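Lmo0305 protein (PDB 3PJ0) is of unassigned function but belongs to the beta-eliminating lyase family, in the pyridoxal-phosphate-dependent aminotransferase clan. Local coordinates at residues A79-A84 with E88-A93; K7-K12 with I310-G315. All blocks are in the same frame, centred on the assembly; numbering follows the deposited sequence. Where two conformers were deposited one is given.

Overall arrangement
Contacts 1 and 2 lie on opposite sides of the chain's centre, with centres about 46 Å apart and nearest atoms about 31 Å apart, so neither touches the other. Contact 1 (79-84 with 88-93) is local in sequence and joins helix 72-87 to strand 91-94 of the seven-stranded mixed sheet. Contact 2 (7-12 with 310-315) brings the N-terminal helix 2-11 against helix 300-314, and the chain between its segments includes contact 1. The pyridoxal-phosphate-modified Lys208 is likewise in that intervening chain, but belongs to neither contact. The centres of contacts 1 and 2 lie about 22 and 26 Å from the chain centre, and the other subunit touches neither.

Contact 1 (A79-A84 with E88-A93)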
loop_
_atom_site.group_PDB
_atom_site.type_symbol
_atom_site.label_atom_id
_atom_site.label_comp_id
_atom_site.label_asym_id
_atom_site.label_seq_id
_atom_site.Cartn_x
_atom_site.Cartn_y
_atom_site.Cartn_z
ATOM N N ALA A 79 0.463 -15.451 -1.935
ATOM C CA ALA A 79 0.719 -16.530 -2.884
ATOM C C ALA A 79 0.807 -17.864 -2.134
ATOM O O ALA A 79 0.171 -18.848 -2.534
ATOM C CB ALA A 79 2.036 -16.255 -3.718
ATOM N N LEU A 80 1.592 -17.897 -1.055
ATOM C CA LEU A 80 1.809 -19.131 -0.281
ATOM C C LEU A 80 0.509 -19.617 0.386
ATOM O O LEU A 80 0.258 -20.847 0.425
ATOM C CB LEU A 80 2.953 -18.950 0.745
ATOM C CG LEU A 80 4.336 -18.577 0.144
ATOM C CD1 LEU A 80 5.408 -18.447 1.177
ATOM C CD2 LEU A 80 4.740 -19.590 -0.984
ATOM N N ARG A 81 -0.316 -18.692 0.874
ATOM C CA ARG A 81 -1.646 -19.078 1.413
ATOM C C ARG A 81 -2.563 -19.729 0.362
ATOM O O ARG A 81 -3.233 -20.728 0.632
ATOM C CB ARG A 81 -2.351 -17.885 2.087
ATOM C CG ARG A 81 -3.781 -18.209 2.625
ATOM C CD ARG A 81 -3.811 -19.336 3.636
ATOM N NE ARG A 81 -5.198 -19.627 3.983
ATOM C CZ ARG A 81 -5.891 -19.011 4.940
ATOM N NH1 ARG A 81 -5.326 -18.104 5.732
ATOM N NH2 ARG A 81 -7.174 -19.326 5.109
ATOM N N ILE A 82 -2.607 -19.158 -0.841
ATOM C CA ILE A 82 -3.416 -19.726 -1.889
ATOM C C ILE A 82 -2.965 -21.168 -2.173
ATOM O O ILE A 82 -3.806 -22.077 -2.224
ATOM C CB ILE A 82 -3.355 -18.875 -3.157
ATOM C CG1 ILE A 82 -3.979 -17.510 -2.893
ATOM C CG2 ILE A 82 -4.069 -19.563 -4.367
ATOM C CD1 ILE A 82 -3.709 -16.439 -3.985
ATOM N N TRP A 83 -1.654 -21.399 -2.327
ATOM C CA TRP A 83 -1.173 -22.765 -2.585
ATOM C C TRP A 83 -1.412 -23.682 -1.374
ATOM O O TRP A 83 -1.724 -24.829 -1.560
ATOM C CB TRP A 83 0.285 -22.794 -3.041
ATOM C CG TRP A 83 0.544 -22.097 -4.344
ATOM C CD1 TRP A 83 1.468 -21.136 -4.573
ATOM C CD2 TRP A 83 -0.177 -22.253 -5.572
ATOM N NE1 TRP A 83 1.399 -20.697 -5.858
ATOM C CE2 TRP A 83 0.389 -21.356 -6.499
ATOM C CE3 TRP A 83 -1.246 -23.073 -5.984
ATOM C CZ2 TRP A 83 -0.060 -21.257 -7.818
ATOM C CZ3 TRP A 83 -1.709 -22.957 -7.300
ATOM C CH2 TRP A 83 -1.111 -22.068 -8.196
ATOM N N ALA A 84 -1.308 -23.162 -0.144
ATOM C CA ALA A 84 -1.589 -23.971 1.051
ATOM C C ALA A 84 -3.052 -24.444 1.053
ATOM O O ALA A 84 -3.352 -25.622 1.374
ATOM C CB ALA A 84 -1.264 -23.186 2.332
ATOM N N GLU A 88 -4.239 -28.134 0.887
ATOM C CA GLU A 88 -4.646 -28.372 2.281
ATOM C C GLU A 88 -3.406 -28.740 3.119
ATOM O O GLU A 88 -3.343 -29.776 3.771
ATOM C CB GLU A 88 -5.779 -29.408 2.407
ATOM C CG GLU A 88 -7.174 -28.887 1.985
ATOM C CD GLU A 88 -8.326 -29.857 2.318
ATOM O OE1 GLU A 88 -8.091 -30.882 2.987
ATOM O OE2 GLU A 88 -9.472 -29.584 1.913
ATOM N N ASN A 89 -2.409 -27.858 3.088
ATOM C CA ASN A 89 -1.158 -28.085 3.807
ATOM C C ASN A 89 -0.490 -26.741 4.097
ATOM O O ASN A 89 -0.022 -26.071 3.185
ATOM C CB ASN A 89 -0.267 -29.026 2.969
ATOM C CG ASN A 89 1.046 -29.380 3.651
ATOM O OD1 ASN A 89 1.505 -28.685 4.543
ATOM N ND2 ASN A 89 1.668 -30.462 3.202
ATOM N N ARG A 90 -0.448 -26.364 5.368
ATOM C CA ARG A 90 0.113 -25.062 5.800
ATOM C C ARG A 90 1.623 -25.052 5.991
ATOM O O ARG A 90 2.176 -24.084 6.548
ATOM C CB ARG A 90 -0.608 -24.550 7.072
ATOM C CG ARG A 90 -2.085 -24.152 6.867
ATOM C CD ARG A 90 -2.353 -22.752 6.321
ATOM N NE ARG A 90 -3.796 -22.507 6.306
ATOM C CZ ARG A 90 -4.494 -21.689 7.077
ATOM N NH1 ARG A 90 -3.928 -20.812 7.910
ATOM N NH2 ARG A 90 -5.821 -21.690 6.937
ATOM N N ARG A 91 2.317 -26.113 5.582
ATOM C CA ARG A 91 3.781 -26.095 5.641
ATOM C C ARG A 91 4.310 -25.653 4.275
ATOM O O ARG A 91 3.757 -26.033 3.236
ATOM C CB ARG A 91 4.372 -27.463 6.021
ATOM C CG ARG A 91 4.451 -27.741 7.539
ATOM C CD ARG A 91 3.118 -27.793 8.191
ATOM N NE ARG A 91 2.267 -28.816 7.579
ATOM C CZ ARG A 91 0.973 -28.990 7.839
ATOM N NH1 ARG A 91 0.345 -28.218 8.726
ATOM N NH2 ARG A 91 0.302 -29.951 7.200
ATOM N N VAL A 92 5.351 -24.834 4.284
ATOM C CA VAL A 92 6.074 -24.436 3.050
ATOM C C VAL A 92 7.564 -24.627 3.297
ATOM O O VAL A 92 7.964 -24.865 4.445
ATOM C CB VAL A 92 5.796 -22.993 2.612
ATOM C CG1 VAL A 92 4.312 -22.796 2.380
ATOM C CG2 VAL A 92 6.310 -21.971 3.638
ATOM N N ALA A 93 8.389 -24.502 2.258
ATOM C CA ALA A 93 9.816 -24.647 2.429
ATOM C C ALA A 93 10.583 -23.601 1.631
ATOM O O ALA A 93 10.230 -23.275 0.497
ATOM C CB ALA A 93 10.288 -26.089 2.042
#
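The guanidinium of Arg81 lies flat on that of Arg90, with centres 3.7 Å apart and planes inclined by only 19°, which defines a stacked pair. The overlap is uneven: Arg90 NH2 sits over the middle of the Arg81 group, 3.3 Å from Arg81 CZ, whereas Arg81 CZ falls toward the rim of the Arg90 group. Both chains bend at chi2 to bring the groups together. The two like charges would be expected to repel, but each has an anchor beyond the stack: Arg81 NE pairs with Asp85 and its NH1 with the side-chain oxygen of Gln112, while Arg90 NH1 bonds to the Gln112 carbonyl.

Helix 72-87 ends here and the chain turns into strand 91-94, the second half of a beta-alpha-beta crossover from strand 65-69, which runs parallel but not adjacent to it in the mixed sheet of the aminotransferase-like fold. Ala84 O accepts from Asn89 N at 3.0 Å with an N-H...O angle of 160°. Glu88, the first residue to leave the helical conformation, has positive phi, and this bond closes over it. The Asn89 side chain then forms an Asx turn, its OD1 taking the backbone N of Arg91 at 2.9 Å; its ND2 is held by Pro137 O.

Ala84 CB packs beside Asn89 O at 3.3 Å and approaches Arg90 CD at 4.2 Å. Deeper in, the contact becomes apolar and looser, Leu80 CD1 meeting Val92 CG2 at 4.4 Å, and both side chains also touch Ser140 on the neighbouring strand 140-144.

Contact 2 (K7-K12 with I310-G315); sequences KTSYQK and IQDETG
Ser9 OG sits between Gln311 and Asp312 where two helices, 2-11 and 300-314, pack side by side in nearly the same direction: the axes of their short segments run 25° apart and approach to 9.1 Å. This parallel helix pair joins the N-terminus of the chain to its C-terminal part, and its close packing is polar. The hydroxyl donates to Asp312 OD1 at 2.6 Å, reaching that oxygen from above the carboxylate plane, and accepts from Gln311 NE2 at 3.1 Å with an N-H...O angle of 155°. Its position follows from chi1 of 177°, which sets OG opposite the backbone N of Ser9 and into the groove between the helices.

The Gln311 amide is fixed at both ends. While NE2 holds the serine, OE1 accepts from the backbone N of Ile318 and of Ser319, in the chain that follows the helix. The same OE1 lies at the edge of the Tyr10 ring, near its plane and 3.5 Å from CD1, with the amide and ring crossing obliquely; that ring also makes a cation-pi contact with Lys16.

Beyond the Ser9-Asp312 bond the contact is looser and opens toward solvent: Asp312 is exposed, and a water joins the two helices on this side, donating one hydrogen to Asp312 OD1 and the other to the backbone carbonyl Ser9 O, 2.8 Å from the water oxygen.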
loop_
_atom_site.group_PDB
_atom_site.type_symbol
_atom_site.label_atom_id
_atom_site.label_comp_id
_atom_site.label_asym_id
_atom_site.label_seq_id
_atom_site.Cartn_x
_atom_site.Cartn_y
_atom_site.Cartn_z
ATOM N N LYS A 7 28.958 6.760 7.693
ATOM C CA LYS A 7 27.646 7.193 7.173
ATOM C C LYS A 7 27.742 8.609 6.595
ATOM O O LYS A 7 27.289 8.873 5.483
ATOM C CB LYS A 7 26.614 7.184 8.317
ATOM C CG LYS A 7 25.230 7.715 7.950
ATOM C CD LYS A 7 24.515 8.403 9.151
ATOM C CE LYS A 7 25.149 9.794 9.459
ATOM N NZ LYS A 7 24.541 10.570 10.580
ATOM N N THR A 8 28.335 9.513 7.367
ATOM C CA THR A 8 28.482 10.914 6.976
ATOM C C THR A 8 29.374 11.060 5.759
ATOM O O THR A 8 29.045 11.798 4.832
ATOM C CB THR A 8 29.033 11.767 8.157
ATOM O OG1 THR A 8 28.037 11.808 9.194
ATOM C CG2 THR A 8 29.377 13.187 7.722
ATOM N N SER A 9 30.494 10.338 5.755
ATOM C CA SER A 9 31.414 10.356 4.619
ATOM C C SER A 9 30.730 9.893 3.328
ATOM O O SER A 9 30.912 10.480 2.249
ATOM C CB SER A 9 32.588 9.432 4.925
ATOM O OG SER A 9 33.474 9.344 3.835
ATOM N N TYR A 10 29.963 8.822 3.448
ATOM C CA TYR A 10 29.250 8.229 2.302
ATOM C C TYR A 10 28.182 9.170 1.785
ATOM O O TYR A 10 28.067 9.400 0.562
ATOM C CB TYR A 10 28.600 6.929 2.723
ATOM C CG TYR A 10 27.885 6.164 1.620
ATOM C CD1 TYR A 10 28.602 5.364 0.741
ATOM C CD2 TYR A 10 26.507 6.211 1.481
ATOM C CE1 TYR A 10 27.975 4.641 -0.259
ATOM C CE2 TYR A 10 25.856 5.469 0.472
ATOM C CZ TYR A 10 26.606 4.692 -0.386
ATOM O OH TYR A 10 26.029 3.934 -1.370
ATOM N N GLN A 11 27.386 9.696 2.714
ATOM C CA GLN A 11 26.334 10.635 2.353
ATOM C C GLN A 11 26.857 11.886 1.591
ATOM O O GLN A 11 26.152 12.382 0.714
ATOM C CB GLN A 11 25.462 10.970 3.579
ATOM C CG GLN A 11 24.573 9.779 3.959
ATOM C CD GLN A 11 23.773 9.965 5.238
ATOM O OE1 GLN A 11 24.105 10.792 6.096
ATOM N NE2 GLN A 11 22.731 9.169 5.383
ATOM N N LYS A 12 28.097 12.310 1.845
ATOM C CA LYS A 12 28.681 13.495 1.210
ATOM C C LYS A 12 29.268 13.248 -0.180
ATOM O O LYS A 12 29.628 14.204 -0.884
ATOM C CB LYS A 12 29.800 14.060 2.097
ATOM C CG LYS A 12 29.346 14.736 3.375
ATOM C CD LYS A 12 30.542 14.984 4.283
ATOM C CE LYS A 12 30.218 15.945 5.403
ATOM N NZ LYS A 12 31.402 16.189 6.284
ATOM N N ILE A 310 39.083 7.138 2.026
ATOM C CA ILE A 310 39.052 7.001 0.573
ATOM C C ILE A 310 37.889 7.768 -0.041
ATOM O O ILE A 310 38.063 8.413 -1.067
ATOM C CB ILE A 310 38.996 5.532 0.135
ATOM C CG1 ILE A 310 40.295 4.813 0.506
ATOM C CG2 ILE A 310 38.802 5.440 -1.374
ATOM C CD1 ILE A 310 40.247 3.301 0.181
ATOM N N GLN A 311 36.710 7.660 0.562
ATOM C CA GLN A 311 35.524 8.381 0.090
ATOM C C GLN A 311 35.744 9.901 0.125
ATOM O O GLN A 311 35.399 10.625 -0.814
ATOM C CB GLN A 311 34.302 7.979 0.913
ATOM C CG GLN A 311 33.861 6.505 0.650
ATOM C CD GLN A 311 32.733 6.003 1.551
ATOM O OE1 GLN A 311 32.070 5.025 1.218
ATOM N NE2 GLN A 311 32.517 6.663 2.693
ATOM N N ASP A 312 36.340 10.377 1.205
ATOM C CA ASP A 312 36.607 11.814 1.357
ATOM C C ASP A 312 37.603 12.352 0.320
ATOM O O ASP A 312 37.445 13.470 -0.173
ATOM C CB ASP A 312 37.135 12.118 2.770
ATOM C CG ASP A 312 36.112 11.874 3.868
ATOM O OD1 ASP A 312 34.944 11.535 3.613
ATOM O OD2 ASP A 312 36.493 12.030 5.036
ATOM N N GLU A 313 38.604 11.540 -0.014
ATOM C CA GLU A 313 39.672 11.921 -0.947
ATOM C C GLU A 313 39.349 11.713 -2.444
ATOM O O GLU A 313 40.009 12.315 -3.297
ATOM C CB GLU A 313 40.972 11.198 -0.554
ATOM C CG GLU A 313 41.525 11.694 0.802
ATOM C CD GLU A 313 42.693 10.889 1.363
ATOM O OE1 GLU A 313 43.110 9.877 0.754
ATOM O OE2 GLU A 313 43.198 11.275 2.441
ATOM N N THR A 314 38.379 10.854 -2.758
ATOM C CA THR A 314 37.947 10.598 -4.153
ATOM C C THR A 314 36.535 11.041 -4.563
ATOM O O THR A 314 36.255 11.153 -5.759
ATOM C CB THR A 314 38.037 9.092 -4.474
ATOM O OG1 THR A 314 36.997 8.369 -3.780
ATOM C CG2 THR A 314 39.407 8.549 -4.087
ATOM N N GLY A 315 35.645 11.255 -3.599
ATOM C CA GLY A 315 34.256 11.631 -3.894
ATOM C C GLY A 315 33.400 10.455 -4.341
ATOM O O GLY A 315 32.283 10.656 -4.796
HETATM O O HOH W 1 32.971 12.212 1.653
#